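Local coordinates for periplasmic oligopeptide-binding protein (Burkholderia pseudomallei, PDB 3ZS6), which binds oligopeptides in the periplasm, probably as the solute-binding component of an ABC transport system for peptide uptake, at residues A[29-41]-A[169-183]. Sequence-based numbering, arbitrary orientation.
Sequences NTIGLDLFEGLAR and WTRPKNIVSNGPYTL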
ATOM      1  N   ASN A  29       5.848  -5.424  -0.934  1.00  8.43           N
ATOM      2  CA  ASN A  29       5.480  -6.083   0.317  1.00 13.70           C
ATOM      3  C   ASN A  29       5.135  -7.563   0.138  1.00 11.07           C
ATOM      4  O   ASN A  29       5.544  -8.390   0.943  1.00 11.37           O
ATOM      5  CB  ASN A  29       4.326  -5.352   1.009  1.00  7.30           C
ATOM      6  CG  ASN A  29       4.793  -4.133   1.766  1.00 11.03           C
ATOM      7  OD1 ASN A  29       5.070  -4.200   2.972  1.00 13.32           O
ATOM      8  ND2 ASN A  29       4.872  -3.000   1.070  1.00  6.44           N
ATOM      9  N   THR A  30       4.387  -7.891  -0.914  1.00  7.41           N
ATOM     10  CA  THR A  30       4.005  -9.288  -1.160  1.00 10.47           C
ATOM     11  C   THR A  30       5.238 -10.154  -1.413  1.00 13.36           C
ATOM     12  O   THR A  30       5.425 -11.194  -0.774  1.00 12.48           O
ATOM     13  CB  THR A  30       3.049  -9.426  -2.357  1.00 16.84           C
ATOM     14  OG1 THR A  30       1.860  -8.653  -2.122  1.00 18.17           O
ATOM     15  CG2 THR A  30       2.674 -10.891  -2.560  1.00 18.93           C
ATOM     16  N   ILE A  31       6.084  -9.728  -2.345  1.00 11.59           N
ATOM     17  CA  ILE A  31       7.343 -10.430  -2.590  1.00 10.93           C
ATOM     18  C   ILE A  31       8.287 -10.412  -1.372  1.00 11.81           C
ATOM     19  O   ILE A  31       8.788 -11.452  -0.963  1.00 10.00           O
ATOM     20  CB  ILE A  31       8.064  -9.877  -3.823  1.00 11.92           C
ATOM     21  CG1 ILE A  31       7.213 -10.127  -5.070  1.00  9.21           C
ATOM     22  CG2 ILE A  31       9.440 -10.538  -3.990  1.00 10.30           C
ATOM     23  CD1 ILE A  31       7.783  -9.515  -6.341  1.00 10.96           C
ATOM     24  N   GLY A  32       8.512  -9.237  -0.790  1.00 10.51           N
ATOM     25  CA  GLY A  32       9.441  -9.104   0.324  1.00 10.25           C
ATOM     26  C   GLY A  32       9.081  -9.903   1.572  1.00 14.45           C
ATOM     27  O   GLY A  32       9.970 -10.342   2.327  1.00 10.47           O
ATOM     28  N   LEU A  33       7.783 -10.097   1.804  1.00 12.50           N
ATOM     29  CA  LEU A  33       7.341 -10.811   3.005  1.00 10.36           C
ATOM     30  C   LEU A  33       7.414 -12.332   2.849  1.00  9.15           C
ATOM     31  O   LEU A  33       7.333 -13.068   3.830  1.00  9.59           O
ATOM     32  CB  LEU A  33       5.945 -10.360   3.437  1.00 10.77           C
ATOM     33  CG  LEU A  33       5.859  -8.940   4.012  1.00 13.47           C
ATOM     34  CD1 LEU A  33       4.408  -8.517   4.181  1.00 11.88           C
ATOM     35  CD2 LEU A  33       6.614  -8.807   5.351  1.00 12.28           C
ATOM     36  N   ASP A  34       7.564 -12.804   1.615  1.00  8.36           N
ATOM     37  CA  ASP A  34       7.945 -14.197   1.386  1.00  8.14           C
ATOM     38  C   ASP A  34       9.442 -14.382   1.713  1.00 13.34           C
ATOM     39  O   ASP A  34       9.857 -15.455   2.144  1.00 13.83           O
ATOM     40  CB  ASP A  34       7.688 -14.608  -0.072  1.00 11.84           C
ATOM     41  CG  ASP A  34       6.223 -14.920  -0.364  1.00 13.62           C
ATOM     42  OD1 ASP A  34       5.377 -14.946   0.565  1.00 11.12           O
ATOM     43  OD2 ASP A  34       5.923 -15.163  -1.549  1.00 15.86           O
ATOM     44  N   LEU A  35      10.248 -13.334   1.509  1.00 12.38           N
ATOM     45  CA  LEU A  35      11.707 -13.414   1.724  1.00  9.87           C
ATOM     46  C   LEU A  35      12.176 -13.035   3.138  1.00 15.74           C
ATOM     47  O   LEU A  35      13.215 -13.521   3.604  1.00 19.21           O
ATOM     48  CB  LEU A  35      12.451 -12.546   0.704  1.00 12.96           C
ATOM     49  CG  LEU A  35      12.322 -12.944  -0.770  1.00 15.62           C
ATOM     50  CD1 LEU A  35      12.873 -11.843  -1.669  1.00  9.97           C
ATOM     51  CD2 LEU A  35      13.029 -14.287  -1.047  1.00 17.14           C
ATOM     52  N   PHE A  36      11.415 -12.167   3.806  1.00 10.38           N
ATOM     53  CA  PHE A  36      11.774 -11.666   5.135  1.00 15.08           C
ATOM     54  C   PHE A  36      10.611 -11.832   6.106  1.00 16.66           C
ATOM     55  O   PHE A  36       9.447 -11.781   5.712  1.00 15.45           O
ATOM     56  CB  PHE A  36      12.142 -10.178   5.094  1.00 12.95           C
ATOM     57  CG  PHE A  36      13.365  -9.861   4.275  1.00 12.39           C
ATOM     58  CD1 PHE A  36      13.267  -9.649   2.905  1.00 11.20           C
ATOM     59  CD2 PHE A  36      14.610  -9.747   4.882  1.00 15.31           C
ATOM     60  CE1 PHE A  36      14.390  -9.333   2.145  1.00  8.77           C
ATOM     61  CE2 PHE A  36      15.743  -9.440   4.135  1.00 14.76           C
ATOM     62  CZ  PHE A  36      15.634  -9.231   2.764  1.00 13.27           C
ATOM     63  N   GLU A  37      10.934 -12.011   7.380  1.00 13.29           N
ATOM     64  CA  GLU A  37       9.919 -12.153   8.416  1.00 10.12           C
ATOM     65  C   GLU A  37      10.154 -11.149   9.523  1.00 10.93           C
ATOM     66  O   GLU A  37      11.250 -11.080  10.079  1.00 12.91           O
ATOM     67  CB  GLU A  37       9.966 -13.562   9.014  1.00 15.58           C
ATOM     68  CG  GLU A  37       8.924 -13.800  10.113  1.00 13.46           C
ATOM     69  CD  GLU A  37       9.050 -15.179  10.726  1.00 17.20           C
ATOM     70  OE1 GLU A  37      10.149 -15.512  11.227  1.00 18.34           O
ATOM     71  OE2 GLU A  37       8.057 -15.935  10.687  1.00 18.49           O
ATOM     72  N   GLY A  38       9.124 -10.372   9.846  1.00 14.18           N
ATOM     73  CA  GLY A  38       9.219  -9.377  10.898  1.00 15.52           C
ATOM     74  C   GLY A  38       8.857  -9.956  12.255  1.00 12.56           C
ATOM     75  O   GLY A  38       8.741 -11.176  12.403  1.00 13.36           O
ATOM     76  N   LEU A  39       8.669  -9.081  13.241  1.00 14.22           N
ATOM     77  CA  LEU A  39       8.241  -9.507  14.578  1.00 15.45           C
ATOM     78  C   LEU A  39       6.955 -10.333  14.503  1.00 18.64           C
ATOM     79  O   LEU A  39       6.812 -11.361  15.182  1.00 16.36           O
ATOM     80  CB  LEU A  39       8.044  -8.288  15.489  1.00 12.78           C
ATOM     81  CG  LEU A  39       9.317  -7.477  15.784  1.00 18.58           C
ATOM     82  CD1 LEU A  39       9.027  -6.140  16.501  1.00 13.95           C
ATOM     83  CD2 LEU A  39      10.324  -8.310  16.583  1.00 13.23           C
ATOM     84  N   ALA A  40       6.033  -9.871  13.661  1.00 19.13           N
ATOM     85  CA  ALA A  40       4.753 -10.531  13.445  1.00 16.08           C
ATOM     86  C   ALA A  40       4.515 -10.765  11.949  1.00 12.28           C
ATOM     87  O   ALA A  40       5.246 -10.237  11.107  1.00  9.57           O
ATOM     88  CB  ALA A  40       3.628  -9.688  14.036  1.00 13.33           C
ATOM     89  N   ARG A  41       3.488 -11.554  11.630  1.00 11.11           N
ATOM     90  CA  ARG A  41       3.057 -11.768  10.247  1.00 14.46           C
ATOM     91  C   ARG A  41       1.547 -11.561  10.143  1.00 12.00           C
ATOM     92  O   ARG A  41       0.831 -11.671  11.141  1.00 13.98           O
ATOM     93  CB  ARG A  41       3.352 -13.208   9.781  1.00 16.23           C
ATOM     94  CG  ARG A  41       4.802 -13.643   9.764  1.00 18.78           C
ATOM     95  CD  ARG A  41       4.976 -14.897   8.883  1.00 16.41           C
ATOM     96  NE  ARG A  41       4.015 -15.951   9.219  1.00 13.51           N
ATOM     97  CZ  ARG A  41       3.024 -16.360   8.426  1.00 16.86           C
ATOM     98  NH1 ARG A  41       2.848 -15.813   7.226  1.00 12.78           N
ATOM     99  NH2 ARG A  41       2.206 -17.327   8.834  1.00 19.97           N
ATOM    100  N   TRP A 169      23.465  -5.836  -2.347  1.00 23.34           N
ATOM    101  CA  TRP A 169      23.214  -6.845  -1.321  1.00 21.53           C
ATOM    102  C   TRP A 169      21.958  -7.676  -1.588  1.00 18.06           C
ATOM    103  O   TRP A 169      21.888  -8.843  -1.196  1.00 20.94           O
ATOM    104  CB  TRP A 169      23.260  -6.252   0.097  1.00 24.45           C
ATOM    105  CG  TRP A 169      22.016  -5.545   0.581  1.00 24.30           C
ATOM    106  CD1 TRP A 169      21.768  -4.196   0.560  1.00 17.92           C
ATOM    107  CD2 TRP A 169      20.884  -6.149   1.212  1.00 17.72           C
ATOM    108  NE1 TRP A 169      20.543  -3.932   1.127  1.00 15.42           N
ATOM    109  CE2 TRP A 169      19.978  -5.114   1.530  1.00 21.03           C
ATOM    110  CE3 TRP A 169      20.542  -7.467   1.533  1.00 14.45           C
ATOM    111  CZ2 TRP A 169      18.748  -5.359   2.150  1.00 14.96           C
ATOM    112  CZ3 TRP A 169      19.321  -7.708   2.155  1.00 18.93           C
ATOM    113  CH2 TRP A 169      18.443  -6.658   2.457  1.00 14.85           C
ATOM    114  N   THR A 170      20.992  -7.095  -2.297  1.00 22.17           N
ATOM    115  CA  THR A 170      19.754  -7.807  -2.635  1.00 19.97           C
ATOM    116  C   THR A 170      19.855  -8.680  -3.887  1.00 19.86           C
ATOM    117  O   THR A 170      18.889  -9.351  -4.253  1.00 16.73           O
ATOM    118  CB  THR A 170      18.543  -6.854  -2.799  1.00 19.75           C
ATOM    119  OG1 THR A 170      18.829  -5.870  -3.799  1.00 16.20           O
ATOM    120  CG2 THR A 170      18.208  -6.158  -1.470  1.00 12.69           C
ATOM    121  N   ARG A 171      21.006  -8.669  -4.552  1.00 19.82           N
ATOM    122  CA  ARG A 171      21.211  -9.586  -5.673  1.00 22.50           C
ATOM    123  C   ARG A 171      21.175 -11.028  -5.165  1.00 18.85           C
ATOM    124  O   ARG A 171      21.648 -11.318  -4.069  1.00 24.08           O
ATOM    125  CB  ARG A 171      22.523  -9.299  -6.400  1.00 26.18           C
ATOM    126  CG  ARG A 171      22.575  -7.945  -7.094  1.00 34.83           C
ATOM    127  CD  ARG A 171      23.898  -7.754  -7.827  1.00 46.10           C
ATOM    128  NE  ARG A 171      24.234  -6.343  -8.002  1.00 62.16           N
ATOM    129  CZ  ARG A 171      23.951  -5.626  -9.088  1.00 72.69           C
ATOM    130  NH1 ARG A 171      23.322  -6.185 -10.116  1.00 75.02           N
ATOM    131  NH2 ARG A 171      24.302  -4.347  -9.148  1.00 74.83           N
ATOM    132  N   PRO A 172      20.597 -11.935  -5.962  1.00 16.63           N
ATOM    133  CA  PRO A 172      20.426 -13.340  -5.572  1.00 16.94           C
ATOM    134  C   PRO A 172      21.697 -13.964  -4.987  1.00 24.54           C
ATOM    135  O   PRO A 172      21.621 -14.777  -4.063  1.00 25.12           O
ATOM    136  CB  PRO A 172      20.052 -14.016  -6.892  1.00 21.11           C
ATOM    137  CG  PRO A 172      19.321 -12.940  -7.652  1.00 24.27           C
ATOM    138  CD  PRO A 172      19.994 -11.642  -7.278  1.00 19.80           C
ATOM    139  N   LYS A 173      22.854 -13.568  -5.501  1.00 24.65           N
ATOM    140  CA  LYS A 173      24.107 -14.187  -5.088  1.00 35.66           C
ATOM    141  C   LYS A 173      24.660 -13.612  -3.781  1.00 33.15           C
ATOM    142  O   LYS A 173      25.563 -14.189  -3.175  1.00 29.76           O
ATOM    143  CB  LYS A 173      25.142 -14.080  -6.211  1.00 42.44           C
ATOM    144  CG  LYS A 173      24.702 -14.773  -7.496  1.00 53.19           C
ATOM    145  CD  LYS A 173      25.813 -14.791  -8.532  1.00 62.58           C
ATOM    146  CE  LYS A 173      25.406 -15.574  -9.776  1.00 64.19           C
ATOM    147  NZ  LYS A 173      26.547 -15.728 -10.729  1.00 64.65           N
ATOM    148  N   ASN A 174      24.106 -12.487  -3.344  1.00 29.23           N
ATOM    149  CA  ASN A 174      24.599 -11.801  -2.153  1.00 26.45           C
ATOM    150  C   ASN A 174      23.597 -11.802  -1.005  1.00 26.37           C
ATOM    151  O   ASN A 174      23.981 -11.776   0.167  1.00 26.47           O
ATOM    152  CB  ASN A 174      24.959 -10.351  -2.497  1.00 23.25           C
ATOM    153  CG  ASN A 174      26.006 -10.252  -3.589  1.00 30.68           C
ATOM    154  OD1 ASN A 174      26.836 -11.148  -3.754  1.00 28.96           O
ATOM    155  ND2 ASN A 174      25.975  -9.156  -4.340  1.00 26.39           N
ATOM    156  N   ILE A 175      22.313 -11.829  -1.348  1.00 19.29           N
ATOM    157  CA  ILE A 175      21.255 -11.544  -0.388  1.00 20.17           C
ATOM    158  C   ILE A 175      21.219 -12.497   0.802  1.00 20.73           C
ATOM    159  O   ILE A 175      21.431 -13.706   0.670  1.00 17.57           O
ATOM    160  CB  ILE A 175      19.859 -11.518  -1.064  1.00 24.79           C
ATOM    161  CG1 ILE A 175      18.813 -10.908  -0.127  1.00 20.27           C
ATOM    162  CG2 ILE A 175      19.445 -12.917  -1.494  1.00 26.48           C
ATOM    163  CD1 ILE A 175      17.411 -10.820  -0.744  1.00 19.62           C
ATOM    164  N   VAL A 176      20.953 -11.929   1.971  1.00 22.41           N
ATOM    165  CA  VAL A 176      20.743 -12.699   3.188  1.00 18.14           C
ATOM    166  C   VAL A 176      19.407 -12.254   3.749  1.00 18.53           C
ATOM    167  O   VAL A 176      19.184 -11.061   3.949  1.00 15.56           O
ATOM    168  CB  VAL A 176      21.846 -12.426   4.217  1.00 20.57           C
ATOM    169  CG1 VAL A 176      21.546 -13.148   5.528  1.00 23.20           C
ATOM    170  CG2 VAL A 176      23.211 -12.845   3.661  1.00 23.29           C
ATOM    171  N   SER A 177      18.507 -13.203   3.970  1.00 20.37           N
ATOM    172  CA  SER A 177      17.154 -12.879   4.412  1.00 18.53           C
ATOM    173  C   SER A 177      16.645 -13.973   5.344  1.00 17.52           C
ATOM    174  O   SER A 177      17.248 -15.039   5.434  1.00 22.64           O
ATOM    175  CB  SER A 177      16.216 -12.702   3.209  1.00 15.40           C
ATOM    176  OG  SER A 177      15.967 -13.937   2.559  1.00 17.77           O
ATOM    177  N   ASN A 178      15.547 -13.717   6.044  1.00 17.80           N
ATOM    178  CA  ASN A 178      15.147 -14.619   7.123  1.00 19.05           C
ATOM    179  C   ASN A 178      13.741 -15.204   7.009  1.00 14.54           C
ATOM    180  O   ASN A 178      13.257 -15.841   7.953  1.00 16.46           O
ATOM    181  CB  ASN A 178      15.281 -13.912   8.470  1.00 16.80           C
ATOM    182  CG  ASN A 178      14.196 -12.887   8.684  1.00 19.06           C
ATOM    183  OD1 ASN A 178      13.857 -12.129   7.773  1.00 15.86           O
ATOM    184  ND2 ASN A 178      13.621 -12.873   9.885  1.00 16.41           N
ATOM    185  N   GLY A 179      13.087 -14.986   5.870  1.00 10.43           N
ATOM    186  CA  GLY A 179      11.730 -15.476   5.677  1.00 11.56           C
ATOM    187  C   GLY A 179      11.669 -16.945   5.294  1.00  9.81           C
ATOM    188  O   GLY A 179      12.689 -17.630   5.304  1.00 16.11           O
ATOM    189  N   PRO A 180      10.472 -17.432   4.927  1.00 12.63           N
ATOM    190  CA  PRO A 180      10.289 -18.849   4.583  1.00 16.77           C
ATOM    191  C   PRO A 180      10.915 -19.226   3.236  1.00 19.02           C
ATOM    192  O   PRO A 180      11.074 -20.419   2.967  1.00 17.04           O
ATOM    193  CB  PRO A 180       8.766 -19.006   4.533  1.00 15.08           C
ATOM    194  CG  PRO A 180       8.251 -17.613   4.245  1.00 11.58           C
ATOM    195  CD  PRO A 180       9.202 -16.682   4.924  1.00 12.32           C
ATOM    196  N   TYR A 181      11.263 -18.231   2.417  1.00 15.27           N
ATOM    197  CA  TYR A 181      11.850 -18.466   1.095  1.00 14.67           C
ATOM    198  C   TYR A 181      13.165 -17.712   0.900  1.00 17.18           C
ATOM    199  O   TYR A 181      13.391 -16.672   1.515  1.00 13.61           O
ATOM    200  CB  TYR A 181      10.848 -18.098  -0.023  1.00 14.70           C
ATOM    201  CG  TYR A 181       9.594 -18.928   0.060  1.00 13.45           C
ATOM    202  CD1 TYR A 181       9.511 -20.163  -0.580  1.00 12.46           C
ATOM    203  CD2 TYR A 181       8.507 -18.505   0.828  1.00 14.15           C
ATOM    204  CE1 TYR A 181       8.372 -20.946  -0.476  1.00 12.50           C
ATOM    205  CE2 TYR A 181       7.363 -19.276   0.931  1.00 14.16           C
ATOM    206  CZ  TYR A 181       7.304 -20.498   0.281  1.00 15.39           C
ATOM    207  OH  TYR A 181       6.170 -21.267   0.387  1.00 15.00           O
ATOM    208  N   THR A 182      14.037 -18.260   0.060  1.00 15.73           N
ATOM    209  CA  THR A 182      15.264 -17.579  -0.313  1.00 19.41           C
ATOM    210  C   THR A 182      15.236 -17.307  -1.811  1.00 22.57           C
ATOM    211  O   THR A 182      14.726 -18.117  -2.591  1.00 22.58           O
ATOM    212  CB  THR A 182      16.526 -18.417   0.003  1.00 22.53           C
ATOM    213  OG1 THR A 182      16.535 -19.596  -0.809  1.00 20.87           O
ATOM    214  CG2 THR A 182      16.562 -18.811   1.474  1.00 26.07           C
ATOM    215  N   LEU A 183      15.812 -16.176  -2.201  1.00 12.58           N
ATOM    216  CA  LEU A 183      15.776 -15.724  -3.582  1.00 13.86           C
ATOM    217  C   LEU A 183      16.724 -16.535  -4.453  1.00 17.58           C
ATOM    218  O   LEU A 183      17.920 -16.608  -4.172  1.00 20.35           O
ATOM    219  CB  LEU A 183      16.155 -14.242  -3.644  1.00 17.29           C
ATOM    220  CG  LEU A 183      16.060 -13.556  -5.006  1.00 19.71           C
ATOM    221  CD1 LEU A 183      14.610 -13.505  -5.457  1.00 15.88           C
ATOM    222  CD2 LEU A 183      16.660 -12.157  -4.929  1.00 18.86           C
TER
HETATM  223  O   HOH W   1      12.736 -15.883  10.674  1.00 19.78           O
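N178 turns its amide onto the backbone of E37 because CG is held between its own backbone N and carbonyl carbon (chi1 74°), and S177, with chi1 70°, likewise swings OG back to the carbonyl of L35. The amide of N178 then works as a two-pronged clamp. ND2 gives a nearly straight bond to E37 O, 3.0 Å away, on a lone pair in the carbonyl plane; E37 N returns one to N178 OD1, also at 3.0 Å, coming from above the plane of the amide carbonyl. A water bridges the same two residues, donating to E37 OE1 and N178 O, while Y200 and W201 hold the carboxylate of E37 from outside.

Two residues earlier, where helix 26-35 ends, L35 O accepts from two donors on opposite faces of its plane: G179 N at 2.7 Å and S177 OG at 3.0 Å. D34 O takes Y181 N, at 3.1 Å. G179 lies close against this turn, its CA 3.8 Å from F36 CA.

The apolar side is built on F36. S177 CB lies over one face of its ring, 3.6 Å from the centroid, a CH-pi contact, and F36 CZ meets the edge of the W169 indole at CH2 (3.8 Å). From the helix, L35 CD2 reaches L183 CB on strand 181-187.

Carbonyls that the last helical turn leaves without helical partners are thus satisfied by the loop before strand 181-187 and by the strand's first residue, so that helix end and edge strand are tied together in a buried seam where hydrogen bonds to backbone carbonyls run beside apolar packing.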